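Local coordinates for ABC transporter, periplasmic substrate-binding protein (Thermotoga maritima, PDB 2HPG), which probably binds a small solute in the periplasm and passes it to the membrane part of a tripartite ATP-independent (TRAP) transporter, at residues Asp73-Gly78 with Ala166-Glu171; Tyr91-Met96 with Glu106-Ile111; Gln139-Phe144 with His224-Asn229. One frame throughout, in Å; residues are numbered along the deposited sequence. Where two conformers were deposited one is given.

In the fold
All three contacts are buried, and none is a surface contact. Interaction 3 is the most central. It pairs two long strands, 130-146 and 218-234, and is held by backbone hydrogen bonds and mixed side-chain packing. Interactions 1 and 2 each join two helices. Interaction 1 rests on small alanine contacts, one ring edge and a bridging water. Interaction 2 is almost wholly apolar across its interface. Both touch interaction 3. W169 of interaction 1 packs edge-to-face on F225 and lies against R142. From interaction 2, I93 packs on Y141 and L226, and Y91 N probably bonds to H224 O. Interactions 1 and 2 do not touch; their nearest atoms are about 7 Å apart.

Interaction 1: residues Asp73-Gly78 with Ala166-Glu171; sequences DSARLG and APAWQE
A75 meets A166, A168 and W169 through its methyl group. The contact joins the starts of two helices, 74-77 and 167-176, in the alpha/beta fold of a periplasmic binding protein. The small side chains let the backbones come close: the CA atoms of A75 and A168 are 5.6 Å apart. A75 CB lies 3.9 Å from A168 CB and equally near A166 CB. Its closest partner is the indole, with W169 NE1 3.7 Å from A75 CB. This approach is oblique, neither over the ring face nor at its edge. W169 CG is anti to its own carbonyl carbon (chi1 -53°), beside the backbone N, and the indole reaches A75 from there.

D73 OD2 touches the ring edge by van der Waals contact, near the ring plane and 3.8 Å from W169 CZ2. The carboxylate and the indole are turned 58° against each other. Beside the alanines a water links the backbones, giving a bond to A75 O and taking one from A168 N.

Around these groups, N88 touches D73, A75 and W169. F225 stacks edge-to-face with W169, and L227 touches it too. D73 is the N-cap of helix 74-77, and A166 holds the same position before helix 167-176. The D73 cap includes a bond from R76 N to D73 OD1, 2.9 Å long and met nearly along the C-O axis.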
loop_
_atom_site.group_PDB
_atom_site.type_symbol
_atom_site.label_atom_id
_atom_site.label_comp_id
_atom_site.label_asym_id
_atom_site.label_seq_id
_atom_site.Cartn_x
_atom_site.Cartn_y
_atom_site.Cartn_z
ATOM N N ASP A 73 -6.139 0.597 0.251
ATOM C CA ASP A 73 -5.405 -0.664 0.105
ATOM C C ASP A 73 -6.305 -1.886 0.314
ATOM O O ASP A 73 -7.483 -1.734 0.643
ATOM C CB ASP A 73 -4.215 -0.680 1.048
ATOM C CG ASP A 73 -4.616 -0.580 2.497
ATOM O OD1 ASP A 73 -5.694 -1.086 2.886
ATOM O OD2 ASP A 73 -3.821 -0.011 3.257
ATOM N N SER A 74 -5.758 -3.086 0.096
ATOM C CA SER A 74 -6.550 -4.324 0.192
ATOM C C SER A 74 -6.847 -4.711 1.641
ATOM O O SER A 74 -7.712 -5.536 1.905
ATOM C CB SER A 74 -5.890 -5.485 -0.564
ATOM O OG SER A 74 -4.654 -5.876 0.014
ATOM N N ALA A 75 -6.149 -4.107 2.594
ATOM C CA ALA A 75 -6.480 -4.293 3.986
ATOM C C ALA A 75 -7.831 -3.622 4.276
ATOM O O ALA A 75 -8.575 -4.061 5.150
ATOM C CB ALA A 75 -5.378 -3.737 4.886
ATOM N N ARG A 76 -8.131 -2.553 3.541
ATOM C CA ARG A 76 -9.441 -1.898 3.610
ATOM C C ARG A 76 -10.467 -2.646 2.749
ATOM O O ARG A 76 -11.504 -3.085 3.243
ATOM C CB ARG A 76 -9.306 -0.428 3.169
ATOM C CG ARG A 76 -10.614 0.316 2.872
ATOM C CD ARG A 76 -11.213 0.939 4.102
ATOM N NE ARG A 76 -10.474 2.144 4.493
ATOM C CZ ARG A 76 -10.937 3.086 5.316
ATOM N NH1 ARG A 76 -12.160 2.991 5.832
ATOM N NH2 ARG A 76 -10.177 4.145 5.610
ATOM N N LEU A 77 -10.172 -2.822 1.470
ATOM C CA LEU A 77 -11.112 -3.495 0.571
ATOM C C LEU A 77 -11.428 -4.919 1.022
ATOM O O LEU A 77 -12.504 -5.437 0.751
ATOM C CB LEU A 77 -10.568 -3.522 -0.847
ATOM C CG LEU A 77 -10.314 -2.138 -1.434
ATOM C CD1 LEU A 77 -9.828 -2.255 -2.869
ATOM C CD2 LEU A 77 -11.578 -1.296 -1.339
ATOM N N GLY A 78 -10.475 -5.549 1.700
ATOM C CA GLY A 78 -10.652 -6.884 2.241
ATOM C C GLY A 78 -11.679 -6.945 3.355
ATOM O O GLY A 78 -12.047 -8.041 3.788
ATOM N N ALA A 166 -5.694 -1.966 10.593
ATOM C CA ALA A 166 -6.521 -3.039 10.020
ATOM C C ALA A 166 -5.950 -4.423 10.340
ATOM O O ALA A 166 -4.737 -4.573 10.553
ATOM C CB ALA A 166 -6.674 -2.849 8.486
ATOM N N PRO A 167 -6.825 -5.450 10.395
ATOM C CA PRO A 167 -6.399 -6.814 10.672
ATOM C C PRO A 167 -5.254 -7.380 9.828
ATOM O O PRO A 167 -4.434 -8.080 10.380
ATOM C CB PRO A 167 -7.685 -7.637 10.438
ATOM C CG PRO A 167 -8.767 -6.705 10.714
ATOM C CD PRO A 167 -8.295 -5.369 10.250
ATOM N N ALA A 168 -5.196 -7.121 8.521
ATOM C CA ALA A 168 -4.093 -7.653 7.711
ATOM C C ALA A 168 -2.725 -7.265 8.291
ATOM O O ALA A 168 -1.818 -8.087 8.367
ATOM C CB ALA A 168 -4.211 -7.205 6.264
ATOM N N TRP A 169 -2.596 -6.019 8.723
ATOM C CA TRP A 169 -1.363 -5.543 9.362
ATOM C C TRP A 169 -1.137 -6.111 10.759
ATOM O O TRP A 169 -0.054 -6.617 11.070
ATOM C CB TRP A 169 -1.403 -4.034 9.516
ATOM C CG TRP A 169 -1.696 -3.229 8.298
ATOM C CD1 TRP A 169 -2.908 -2.721 7.944
ATOM C CD2 TRP A 169 -0.747 -2.707 7.336
ATOM N NE1 TRP A 169 -2.784 -1.947 6.809
ATOM C CE2 TRP A 169 -1.474 -1.931 6.415
ATOM C CE3 TRP A 169 0.637 -2.837 7.168
ATOM C CZ2 TRP A 169 -0.863 -1.268 5.333
ATOM C CZ3 TRP A 169 1.247 -2.177 6.109
ATOM C CH2 TRP A 169 0.491 -1.413 5.192
ATOM N N GLN A 170 -2.156 -5.988 11.612
ATOM C CA GLN A 170 -2.043 -6.386 13.011
ATOM C C GLN A 170 -1.699 -7.863 13.129
ATOM O O GLN A 170 -0.769 -8.243 13.847
ATOM C CB GLN A 170 -3.328 -6.069 13.779
ATOM C CG GLN A 170 -3.698 -4.596 13.843
ATOM C CD GLN A 170 -2.880 -3.809 14.817
ATOM O OE1 GLN A 170 -2.827 -4.158 15.985
ATOM N NE2 GLN A 170 -2.263 -2.715 14.356
ATOM N N GLU A 171 -2.440 -8.696 12.414
ATOM C CA GLU A 171 -2.250 -10.151 12.468
ATOM C C GLU A 171 -0.931 -10.581 11.867
ATOM O O GLU A 171 -0.319 -11.506 12.357
ATOM C CB GLU A 171 -3.377 -10.854 11.715
ATOM C CG GLU A 171 -4.739 -10.633 12.333
ATOM C CD GLU A 171 -4.925 -11.379 13.627
ATOM O OE1 GLU A 171 -4.181 -12.365 13.868
ATOM O OE2 GLU A 171 -5.817 -10.968 14.414
HETATM O O HOH W 1 -7.428 -6.244 6.789
#

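Interaction 2: residues Tyr91-Met96 with Glu106-Ile111; sequences YFIDFM and EVLKKI
F92 and I111 meet tip to tip, ring edge against methyl. I111 CD1 lies near the plane of the F92 ring, 3.4 Å from F92 CZ, which is a tight approach. It also touches F92 CE2. F92 CG is anti to the backbone N (chi1 171°), and from there the ring turns its edge to I111 CD1. This is the one aromatic contact between the segments.

The other side-chain contacts are aliphatic. I93 CD1 reaches two residues of the second helix. It lies 3.8 Å from V107 CG1 and 4.0 Å from L108 CD2. I93 and V107 slide past each other in opposite directions, whereas I93 and L108 cross at about a right angle. The first torsion of I93 is off a staggered value, at -149°, which may reflect the fit of this side chain against V107 and L108. V107 CG1 also meets M96 CB at 3.8 Å, in the conformer described. One V107 branch therefore packs on both I93 and M96. M96 is present as selenomethionine.

Polar atoms have a small part. The backbone oxygen of M96 rests on the other V107 branch, with M96 O 3.7 Å from V107 CG2. On the second helix, K110 and E106 form a salt bridge one turn apart, with K110 NZ 2.6 Å from E106 OE2. The lysine comes from above the carboxylate plane, 38° out of it.

The contact is apolar packing between two helices. It joins the short helix 92-95 to helix 101-112, which soon follows it in the chain. Helix 308-318 packs on this pair through L311, which touches F92. Y302 of helix 291-305 also touches F92. Strand 130-146 lies against the pair, with Y141 on I93, and F135 and V138 on L108.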
loop_
_atom_site.group_PDB
_atom_site.type_symbol
_atom_site.label_atom_id
_atom_site.label_comp_id
_atom_site.label_asym_id
_atom_site.label_seq_id
_atom_site.Cartn_x
_atom_site.Cartn_y
_atom_site.Cartn_z
ATOM N N TYR A 91 4.722 -10.810 3.415
ATOM C CA TYR A 91 5.412 -11.581 2.357
ATOM C C TYR A 91 4.594 -12.009 1.149
ATOM O O TYR A 91 5.123 -12.734 0.317
ATOM C CB TYR A 91 6.185 -12.790 2.932
ATOM C CG TYR A 91 7.292 -12.339 3.831
ATOM C CD1 TYR A 91 7.157 -12.399 5.205
ATOM C CD2 TYR A 91 8.454 -11.779 3.306
ATOM C CE1 TYR A 91 8.160 -11.934 6.034
ATOM C CE2 TYR A 91 9.472 -11.325 4.144
ATOM C CZ TYR A 91 9.320 -11.417 5.493
ATOM O OH TYR A 91 10.317 -10.942 6.329
ATOM N N PHE A 92 3.352 -11.530 1.015
ATOM C CA PHE A 92 2.537 -11.826 -0.169
ATOM C C PHE A 92 3.317 -11.756 -1.494
ATOM O O PHE A 92 3.278 -12.698 -2.292
ATOM C CB PHE A 92 1.269 -10.925 -0.246
ATOM C CG PHE A 92 0.520 -11.058 -1.558
ATOM C CD1 PHE A 92 -0.363 -12.116 -1.759
ATOM C CD2 PHE A 92 0.749 -10.172 -2.598
ATOM C CE1 PHE A 92 -1.021 -12.275 -2.984
ATOM C CE2 PHE A 92 0.120 -10.325 -3.828
ATOM C CZ PHE A 92 -0.789 -11.373 -4.018
ATOM N N ILE A 93 3.999 -10.654 -1.785
ATOM C CA ILE A 93 4.628 -10.537 -3.110
ATOM C C ILE A 93 5.767 -11.568 -3.246
ATOM O O ILE A 93 6.107 -11.990 -4.363
ATOM C CB ILE A 93 5.123 -9.093 -3.441
ATOM C CG1 ILE A 93 5.050 -8.830 -4.946
ATOM C CG2 ILE A 93 6.537 -8.865 -2.963
ATOM C CD1 ILE A 93 3.631 -8.559 -5.458
ATOM N N ASP A 94 6.335 -11.988 -2.117
ATOM C CA ASP A 94 7.417 -12.990 -2.143
ATOM C C ASP A 94 6.868 -14.380 -2.387
ATOM O O ASP A 94 7.435 -15.143 -3.155
ATOM C CB ASP A 94 8.238 -12.979 -0.859
ATOM C CG ASP A 94 9.287 -11.895 -0.858
ATOM O OD1 ASP A 94 10.456 -12.200 -1.170
ATOM O OD2 ASP A 94 8.935 -10.736 -0.590
ATOM N N PHE A 95 5.770 -14.706 -1.725
ATOM C CA PHE A 95 5.031 -15.932 -2.009
ATOM C C PHE A 95 4.550 -15.989 -3.450
ATOM O O PHE A 95 4.425 -17.076 -4.005
ATOM C CB PHE A 95 3.854 -16.089 -1.060
ATOM C CG PHE A 95 4.246 -16.226 0.388
ATOM C CD1 PHE A 95 5.325 -17.000 0.767
ATOM C CD2 PHE A 95 3.476 -15.649 1.379
ATOM C CE1 PHE A 95 5.656 -17.152 2.107
ATOM C CE2 PHE A 95 3.801 -15.782 2.706
ATOM C CZ PHE A 95 4.894 -16.534 3.073
HETATM N N MSE A 96 4.284 -14.840 -4.067
HETATM C CA MSE A 96 3.889 -14.848 -5.480
HETATM C C MSE A 96 5.102 -14.966 -6.411
HETATM O O MSE A 96 4.937 -15.071 -7.636
HETATM C CB MSE A 96 3.055 -13.610 -5.824
HETATM C CG MSE A 96 1.774 -13.457 -5.003
HETATM SE SE MSE A 96 0.512 -14.956 -5.163
HETATM C CE MSE A 96 0.293 -14.953 -7.117
ATOM N N GLU A 106 5.397 -7.088 -12.663
ATOM C CA GLU A 106 4.946 -8.142 -13.576
ATOM C C GLU A 106 3.973 -9.097 -12.897
ATOM O O GLU A 106 2.984 -9.487 -13.500
ATOM C CB GLU A 106 6.130 -8.905 -14.202
ATOM C CG GLU A 106 5.698 -9.972 -15.239
ATOM C CD GLU A 106 4.624 -9.462 -16.236
ATOM O OE1 GLU A 106 4.844 -8.418 -16.907
ATOM O OE2 GLU A 106 3.555 -10.108 -16.344
ATOM N N VAL A 107 4.236 -9.470 -11.651
ATOM C CA VAL A 107 3.292 -10.267 -10.863
ATOM C C VAL A 107 1.928 -9.574 -10.695
ATOM O O VAL A 107 0.886 -10.226 -10.766
ATOM C CB VAL A 107 3.875 -10.627 -9.461
ATOM C CG1 VAL A 107 2.791 -10.785 -8.412
ATOM C CG2 VAL A 107 4.671 -11.904 -9.554
ATOM N N LEU A 108 1.950 -8.267 -10.446
ATOM C CA LEU A 108 0.715 -7.476 -10.308
ATOM C C LEU A 108 -0.092 -7.529 -11.611
ATOM O O LEU A 108 -1.292 -7.752 -11.586
ATOM C CB LEU A 108 1.030 -6.020 -9.915
ATOM C CG LEU A 108 1.622 -5.782 -8.523
ATOM C CD1 LEU A 108 1.770 -4.290 -8.214
ATOM C CD2 LEU A 108 0.805 -6.462 -7.438
ATOM N N LYS A 109 0.573 -7.363 -12.747
ATOM C CA LYS A 109 -0.104 -7.517 -14.053
ATOM C C LYS A 109 -0.732 -8.896 -14.227
ATOM O O LYS A 109 -1.851 -9.009 -14.708
ATOM C CB LYS A 109 0.843 -7.236 -15.205
ATOM C CG LYS A 109 1.364 -5.831 -15.188
ATOM C CD LYS A 109 2.313 -5.559 -16.322
ATOM C CE LYS A 109 2.788 -4.131 -16.264
ATOM N NZ LYS A 109 3.928 -3.892 -17.173
ATOM N N LYS A 110 -0.021 -9.941 -13.820
ATOM C CA LYS A 110 -0.555 -11.294 -13.886
ATOM C C LYS A 110 -1.717 -11.462 -12.931
ATOM O O LYS A 110 -2.660 -12.189 -13.227
ATOM C CB LYS A 110 0.535 -12.339 -13.591
ATOM C CG LYS A 110 1.527 -12.512 -14.728
ATOM C CD LYS A 110 0.932 -13.359 -15.882
ATOM C CE LYS A 110 1.925 -13.562 -17.050
ATOM N NZ LYS A 110 2.615 -12.266 -17.413
ATOM N N ILE A 111 -1.661 -10.822 -11.765
ATOM C CA ILE A 111 -2.795 -10.919 -10.845
ATOM C C ILE A 111 -4.016 -10.238 -11.489
ATOM O O ILE A 111 -5.127 -10.748 -11.391
ATOM C CB ILE A 111 -2.491 -10.336 -9.419
ATOM C CG1 ILE A 111 -1.528 -11.259 -8.662
ATOM C CG2 ILE A 111 -3.776 -10.179 -8.614
ATOM C CD1 ILE A 111 -1.081 -10.728 -7.320
#

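Interaction 3: residues Gln139-Phe144 with His224-Asn229; sequences QGYRHF and HFLLIN
Q139 and N229 form the firm polar end of this strand pair. Q139 NE2 donates to a lone pair of N229 OD1 at 2.8 Å, and the bond is nearly straight (164°). The two amides are almost coplanar. Next to them Q139 N bonds to L227 O at 2.9 Å, and L227 CD2 packs 3.5 Å from Q139 NE2. An alanine at Q139 would probably leave N229 OD1 with Y23 OH as its partner but without this amide, and would uncover L227 CD2. A water also accepts from both Q139 NE2 and N229 ND2.

The middle is tight at one pair. Y141 and L226 are a non-hydrogen-bonded pair, and L226 CD1 stands over the centre of the Y141 ring, 3.8 Å from its centroid, in a CH-pi contact. On the other face of the sheet R142 CD merely lies against F225 CB, at 4.1 Å, and the guanidinium of R142 goes on to a salt bridge with E201.

The backbone pairing is looser in places. G140 N is buried here and has no partner in the model. At the far end H224 N reaches R142 O only weakly, at 3.2 Å and 121°. The side chains there still pack closely, with F144 CE2 3.5 Å from H224 ND1. H224 lies between F144, over one ring face, and R142 O, over the opposite one. The F144 and H224 rings are oblique, with planes 35° apart. T222 and E201 bind the H224 ring nitrogens.

This is antiparallel pairing of two long strands in the central sheet, consistent with the strands that run between the two domains in TRAP binding proteins.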
loop_
_atom_site.group_PDB
_atom_site.type_symbol
_atom_site.label_atom_id
_atom_site.label_comp_id
_atom_site.label_asym_id
_atom_site.label_seq_id
_atom_site.Cartn_x
_atom_site.Cartn_y
_atom_site.Cartn_z
ATOM N N GLN A 139 4.246 1.542 -2.651
ATOM C CA GLN A 139 5.031 2.441 -1.810
ATOM C C GLN A 139 6.380 1.846 -1.436
ATOM O O GLN A 139 7.251 2.550 -0.928
ATOM C CB GLN A 139 4.250 2.803 -0.559
ATOM C CG GLN A 139 3.249 3.911 -0.777
ATOM C CD GLN A 139 2.555 4.285 0.484
ATOM O OE1 GLN A 139 3.205 4.653 1.456
ATOM N NE2 GLN A 139 1.230 4.169 0.498
ATOM N N GLY A 140 6.570 0.551 -1.687
ATOM C CA GLY A 140 7.841 -0.091 -1.423
ATOM C C GLY A 140 7.793 -1.031 -0.246
ATOM O O GLY A 140 6.747 -1.189 0.382
ATOM N N TYR A 141 8.939 -1.647 0.040
ATOM C CA TYR A 141 9.078 -2.599 1.135
ATOM C C TYR A 141 9.227 -1.912 2.466
ATOM O O TYR A 141 9.965 -0.936 2.602
ATOM C CB TYR A 141 10.303 -3.489 0.945
ATOM C CG TYR A 141 10.150 -4.385 -0.222
ATOM C CD1 TYR A 141 9.518 -5.617 -0.097
ATOM C CD2 TYR A 141 10.527 -3.966 -1.479
ATOM C CE1 TYR A 141 9.347 -6.423 -1.180
ATOM C CE2 TYR A 141 10.361 -4.773 -2.561
ATOM C CZ TYR A 141 9.770 -5.999 -2.403
ATOM O OH TYR A 141 9.589 -6.794 -3.500
ATOM N N ARG A 142 8.564 -2.494 3.447
ATOM C CA ARG A 142 8.609 -2.031 4.808
ATOM C C ARG A 142 9.518 -2.932 5.615
ATOM O O ARG A 142 9.582 -4.153 5.386
ATOM C CB ARG A 142 7.191 -1.991 5.378
ATOM C CG ARG A 142 6.394 -0.888 4.723
ATOM C CD ARG A 142 4.924 -0.975 4.917
ATOM N NE ARG A 142 4.490 -0.630 6.272
ATOM C CZ ARG A 142 3.804 0.459 6.634
ATOM N NH1 ARG A 142 3.451 1.378 5.762
ATOM N NH2 ARG A 142 3.433 0.597 7.898
ATOM N N HIS A 143 10.239 -2.311 6.553
ATOM C CA HIS A 143 11.257 -2.982 7.368
ATOM C C HIS A 143 11.015 -2.584 8.812
ATOM O O HIS A 143 10.344 -1.600 9.051
ATOM C CB HIS A 143 12.661 -2.516 6.926
ATOM C CG HIS A 143 12.969 -2.796 5.482
ATOM N ND1 HIS A 143 12.917 -4.061 4.943
ATOM C CD2 HIS A 143 13.323 -1.965 4.470
ATOM C CE1 HIS A 143 13.213 -3.998 3.652
ATOM N NE2 HIS A 143 13.485 -2.739 3.345
ATOM N N PHE A 144 11.532 -3.334 9.769
ATOM C CA PHE A 144 11.351 -2.973 11.176
ATOM C C PHE A 144 12.261 -1.800 11.577
ATOM O O PHE A 144 13.417 -1.781 11.175
ATOM C CB PHE A 144 11.636 -4.165 12.072
ATOM C CG PHE A 144 10.539 -5.184 12.080
ATOM C CD1 PHE A 144 9.386 -4.960 12.797
ATOM C CD2 PHE A 144 10.646 -6.329 11.342
ATOM C CE1 PHE A 144 8.360 -5.892 12.809
ATOM C CE2 PHE A 144 9.639 -7.263 11.345
ATOM C CZ PHE A 144 8.488 -7.035 12.078
ATOM N N HIS A 224 9.131 -7.339 5.030
ATOM C CA HIS A 224 7.958 -8.169 5.332
ATOM C C HIS A 224 6.625 -7.708 4.689
ATOM O O HIS A 224 5.693 -8.517 4.590
ATOM C CB HIS A 224 7.794 -8.284 6.851
ATOM C CG HIS A 224 7.690 -6.957 7.532
ATOM N ND1 HIS A 224 8.781 -6.302 8.058
ATOM C CD2 HIS A 224 6.636 -6.131 7.712
ATOM C CE1 HIS A 224 8.400 -5.135 8.542
ATOM N NE2 HIS A 224 7.101 -5.005 8.355
ATOM N N PHE A 225 6.517 -6.436 4.278
ATOM C CA PHE A 225 5.394 -5.969 3.460
ATOM C C PHE A 225 5.911 -5.265 2.221
ATOM O O PHE A 225 6.902 -4.538 2.275
ATOM C CB PHE A 225 4.490 -4.943 4.170
ATOM C CG PHE A 225 3.774 -5.444 5.384
ATOM C CD1 PHE A 225 2.919 -6.527 5.323
ATOM C CD2 PHE A 225 3.885 -4.764 6.570
ATOM C CE1 PHE A 225 2.255 -6.945 6.440
ATOM C CE2 PHE A 225 3.232 -5.173 7.688
ATOM C CZ PHE A 225 2.406 -6.265 7.636
ATOM N N LEU A 226 5.238 -5.503 1.097
ATOM C CA LEU A 226 5.269 -4.589 -0.041
ATOM C C LEU A 226 3.903 -3.918 -0.098
ATOM O O LEU A 226 2.898 -4.584 -0.362
ATOM C CB LEU A 226 5.539 -5.324 -1.352
ATOM C CG LEU A 226 5.603 -4.400 -2.557
ATOM C CD1 LEU A 226 6.808 -3.474 -2.462
ATOM C CD2 LEU A 226 5.587 -5.199 -3.846
ATOM N N LEU A 227 3.857 -2.616 0.161
ATOM C CA LEU A 227 2.588 -1.882 0.222
ATOM C C LEU A 227 2.027 -1.591 -1.165
ATOM O O LEU A 227 2.563 -0.770 -1.934
ATOM C CB LEU A 227 2.736 -0.601 1.062
ATOM C CG LEU A 227 1.513 0.311 1.217
ATOM C CD1 LEU A 227 0.214 -0.456 1.370
ATOM C CD2 LEU A 227 1.757 1.239 2.428
ATOM N N ILE A 228 0.961 -2.316 -1.485
ATOM C CA ILE A 228 0.270 -2.176 -2.744
ATOM C C ILE A 228 -0.974 -1.350 -2.479
ATOM O O ILE A 228 -1.851 -1.765 -1.719
ATOM C CB ILE A 228 -0.162 -3.548 -3.295
ATOM C CG1 ILE A 228 1.053 -4.470 -3.481
ATOM C CG2 ILE A 228 -0.900 -3.374 -4.624
ATOM C CD1 ILE A 228 0.637 -5.961 -3.601
ATOM N N ASN A 229 -1.057 -0.189 -3.100
ATOM C CA ASN A 229 -2.245 0.638 -2.950
ATOM C C ASN A 229 -3.251 0.341 -4.041
ATOM O O ASN A 229 -2.883 0.014 -5.185
ATOM C CB ASN A 229 -1.885 2.116 -2.937
ATOM C CG ASN A 229 -1.200 2.541 -1.648
ATOM O OD1 ASN A 229 -0.013 2.864 -1.639
ATOM N ND2 ASN A 229 -1.946 2.514 -0.547
HETATM O O HOH W 2 -1.413 4.299 2.009
#